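Local coordinates for protection of telomeres protein poz1 (Schizosaccharomyces pombe, PDB 5WE0) that binds telomeric DNA and negatively regulates telomerase and telomere length in fission yeast, at residues Trp151-Phe156 with Ile165-Phe170. Residues are numbered along the deposited sequence; the frame is centred on the assembly and turned at random.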
loop_
_atom_site.group_PDB
_atom_site.type_symbol
_atom_site.label_atom_id
_atom_site.label_comp_id
_atom_site.label_asym_id
_atom_site.label_seq_id
_atom_site.Cartn_x
_atom_site.Cartn_y
_atom_site.Cartn_z
ATOM N N TRP A 151 -2.773 0.093 -12.778
ATOM C CA TRP A 151 -1.386 0.105 -13.238
ATOM C C TRP A 151 -0.743 -1.274 -13.152
ATOM O O TRP A 151 0.080 -1.614 -14.014
ATOM C CB TRP A 151 -0.591 1.154 -12.467
ATOM C CG TRP A 151 -0.783 2.500 -13.133
ATOM C CD1 TRP A 151 -1.930 3.270 -13.151
ATOM C CD2 TRP A 151 0.173 3.192 -13.937
ATOM N NE1 TRP A 151 -1.725 4.411 -13.901
ATOM C CE2 TRP A 151 -0.442 4.385 -14.390
ATOM C CE3 TRP A 151 1.495 2.932 -14.299
ATOM C CZ2 TRP A 151 0.229 5.312 -15.176
ATOM C CZ3 TRP A 151 2.154 3.838 -15.107
ATOM C CH2 TRP A 151 1.524 5.020 -15.535
ATOM N N MET A 152 -1.140 -2.098 -12.170
ATOM C CA MET A 152 -0.744 -3.505 -12.179
ATOM C C MET A 152 -1.288 -4.210 -13.422
ATOM O O MET A 152 -0.566 -4.962 -14.085
ATOM C CB MET A 152 -1.228 -4.211 -10.911
ATOM C CG MET A 152 -0.693 -5.631 -10.726
ATOM S SD MET A 152 1.101 -5.637 -10.502
ATOM C CE MET A 152 1.677 -6.572 -11.926
ATOM N N ALA A 153 -2.550 -3.959 -13.765
ATOM C CA ALA A 153 -3.117 -4.521 -14.988
ATOM C C ALA A 153 -2.349 -4.051 -16.217
ATOM O O ALA A 153 -2.017 -4.857 -17.090
ATOM C CB ALA A 153 -4.595 -4.140 -15.106
ATOM N N PHE A 154 -2.032 -2.752 -16.292
ATOM C CA PHE A 154 -1.219 -2.234 -17.395
ATOM C C PHE A 154 0.096 -2.991 -17.536
ATOM O O PHE A 154 0.512 -3.339 -18.648
ATOM C CB PHE A 154 -0.925 -0.755 -17.187
ATOM C CG PHE A 154 -2.104 0.141 -17.385
ATOM C CD1 PHE A 154 -3.254 -0.321 -17.998
ATOM C CD2 PHE A 154 -2.060 1.459 -16.945
ATOM C CE1 PHE A 154 -4.345 0.511 -18.173
ATOM C CE2 PHE A 154 -3.140 2.306 -17.122
ATOM C CZ PHE A 154 -4.289 1.833 -17.740
ATOM N N HIS A 155 0.785 -3.231 -16.416
ATOM C CA HIS A 155 2.065 -3.933 -16.483
ATOM C C HIS A 155 1.890 -5.339 -17.051
ATOM O O HIS A 155 2.671 -5.761 -17.916
ATOM C CB HIS A 155 2.703 -3.981 -15.096
ATOM C CG HIS A 155 4.041 -4.650 -15.060
ATOM N ND1 HIS A 155 4.194 -5.998 -14.805
ATOM C CD2 HIS A 155 5.293 -4.149 -15.208
ATOM C CE1 HIS A 155 5.480 -6.301 -14.812
ATOM N NE2 HIS A 155 6.167 -5.198 -15.059
ATOM N N PHE A 156 0.869 -6.077 -16.579
ATOM C CA PHE A 156 0.552 -7.401 -17.140
ATOM C C PHE A 156 0.356 -7.329 -18.652
ATOM O O PHE A 156 0.929 -8.121 -19.402
ATOM C CB PHE A 156 -0.733 -7.961 -16.516
ATOM C CG PHE A 156 -0.538 -8.733 -15.237
ATOM C CD1 PHE A 156 0.217 -9.887 -15.205
ATOM C CD2 PHE A 156 -1.171 -8.317 -14.058
ATOM C CE1 PHE A 156 0.352 -10.614 -14.023
ATOM C CE2 PHE A 156 -1.031 -9.041 -12.869
ATOM C CZ PHE A 156 -0.272 -10.183 -12.856
ATOM N N ILE A 165 -2.390 -16.561 -16.207
ATOM C CA ILE A 165 -2.827 -17.189 -14.966
ATOM C C ILE A 165 -2.793 -16.188 -13.814
ATOM O O ILE A 165 -3.786 -15.999 -13.099
ATOM C CB ILE A 165 -1.955 -18.425 -14.682
ATOM C CG1 ILE A 165 -2.334 -19.553 -15.657
ATOM C CG2 ILE A 165 -2.084 -18.843 -13.205
ATOM C CD1 ILE A 165 -1.345 -20.680 -15.722
ATOM N N ASN A 166 -1.647 -15.528 -13.620
ATOM C CA ASN A 166 -1.533 -14.521 -12.567
ATOM C C ASN A 166 -2.359 -13.282 -12.875
ATOM O O ASN A 166 -2.925 -12.668 -11.959
ATOM C CB ASN A 166 -0.075 -14.164 -12.383
ATOM C CG ASN A 166 0.700 -15.286 -11.749
ATOM O OD1 ASN A 166 0.213 -15.954 -10.834
ATOM N ND2 ASN A 166 1.882 -15.550 -12.277
ATOM N N PHE A 167 -2.460 -12.920 -14.156
ATOM C CA PHE A 167 -3.325 -11.816 -14.551
ATOM C C PHE A 167 -4.755 -12.067 -14.087
ATOM O O PHE A 167 -5.410 -11.182 -13.517
ATOM C CB PHE A 167 -3.280 -11.643 -16.073
ATOM C CG PHE A 167 -3.945 -10.391 -16.558
ATOM C CD1 PHE A 167 -3.993 -9.268 -15.763
ATOM C CD2 PHE A 167 -4.578 -10.362 -17.780
ATOM C CE1 PHE A 167 -4.624 -8.121 -16.208
ATOM C CE2 PHE A 167 -5.209 -9.227 -18.226
ATOM C CZ PHE A 167 -5.230 -8.106 -17.447
ATOM N N THR A 168 -5.257 -13.275 -14.334
ATOM C CA THR A 168 -6.621 -13.620 -13.948
ATOM C C THR A 168 -6.788 -13.651 -12.434
ATOM O O THR A 168 -7.729 -13.063 -11.896
ATOM C CB THR A 168 -7.000 -14.961 -14.568
ATOM O OG1 THR A 168 -7.184 -14.781 -15.980
ATOM C CG2 THR A 168 -8.277 -15.519 -13.929
ATOM N N LYS A 169 -5.894 -14.363 -11.740
ATOM C CA LYS A 169 -5.874 -14.361 -10.281
ATOM C C LYS A 169 -5.932 -12.942 -9.726
ATOM O O LYS A 169 -6.729 -12.644 -8.828
ATOM C CB LYS A 169 -4.613 -15.081 -9.795
ATOM C CG LYS A 169 -4.525 -15.283 -8.287
ATOM C CD LYS A 169 -5.866 -15.727 -7.703
ATOM C CE LYS A 169 -5.805 -15.840 -6.187
ATOM N NZ LYS A 169 -7.141 -16.100 -5.575
ATOM N N PHE A 170 -5.098 -12.048 -10.264
ATOM C CA PHE A 170 -5.058 -10.680 -9.762
ATOM C C PHE A 170 -6.388 -9.974 -9.970
ATOM O O PHE A 170 -6.838 -9.213 -9.102
ATOM C CB PHE A 170 -3.945 -9.876 -10.441
ATOM C CG PHE A 170 -3.885 -8.460 -9.971
ATOM C CD1 PHE A 170 -3.182 -8.133 -8.822
ATOM C CD2 PHE A 170 -4.581 -7.468 -10.636
ATOM C CE1 PHE A 170 -3.146 -6.829 -8.356
ATOM C CE2 PHE A 170 -4.555 -6.178 -10.187
ATOM C CZ PHE A 170 -3.837 -5.853 -9.037
#
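N166 meets F156 through its CB, which lies 3.9 Å from F156 CE1. Its amide leads away from the contact, and ND2 is hydrogen-bonded to D163. At F167 the backbone itself packs on the F156 ring. F167 CA sits over the centre of one face, 3.8 Å from the ring centroid, a CH-pi contact. The F167 side chain has CG anti to its backbone N (chi1 -170°). This carries its ring past F156 to A153, where F167 CE1 is 4.1 Å from A153 CB. On the way F167 CD1 comes within 3.4 Å of F156 CD2, with the two ring planes at 41°. The two segments belong to an antiparallel helical hairpin. Helix 130-157 turns through a short loop into helix 164-174, and the segment axes come within 10.6 Å of each other at 165°. Helix 93-115 also borders this buried interface, with Y93 touching F156 and F170. M152 CE lies over the opposite face of F156, toward the rim, so the ring sits between its own helix and the partner helix. Replacing F156 with an alanine would probably leave F167 CA and M152 CE without the ring between them and open a gap in the hairpin. F170 follows, its CB 3.9 Å from F156 CE2. M152 CG lies over one face of the F170 ring, 3.6 Å from F170 CZ. M152 SD is farther above that ring, in a longer Met-aromatic contact.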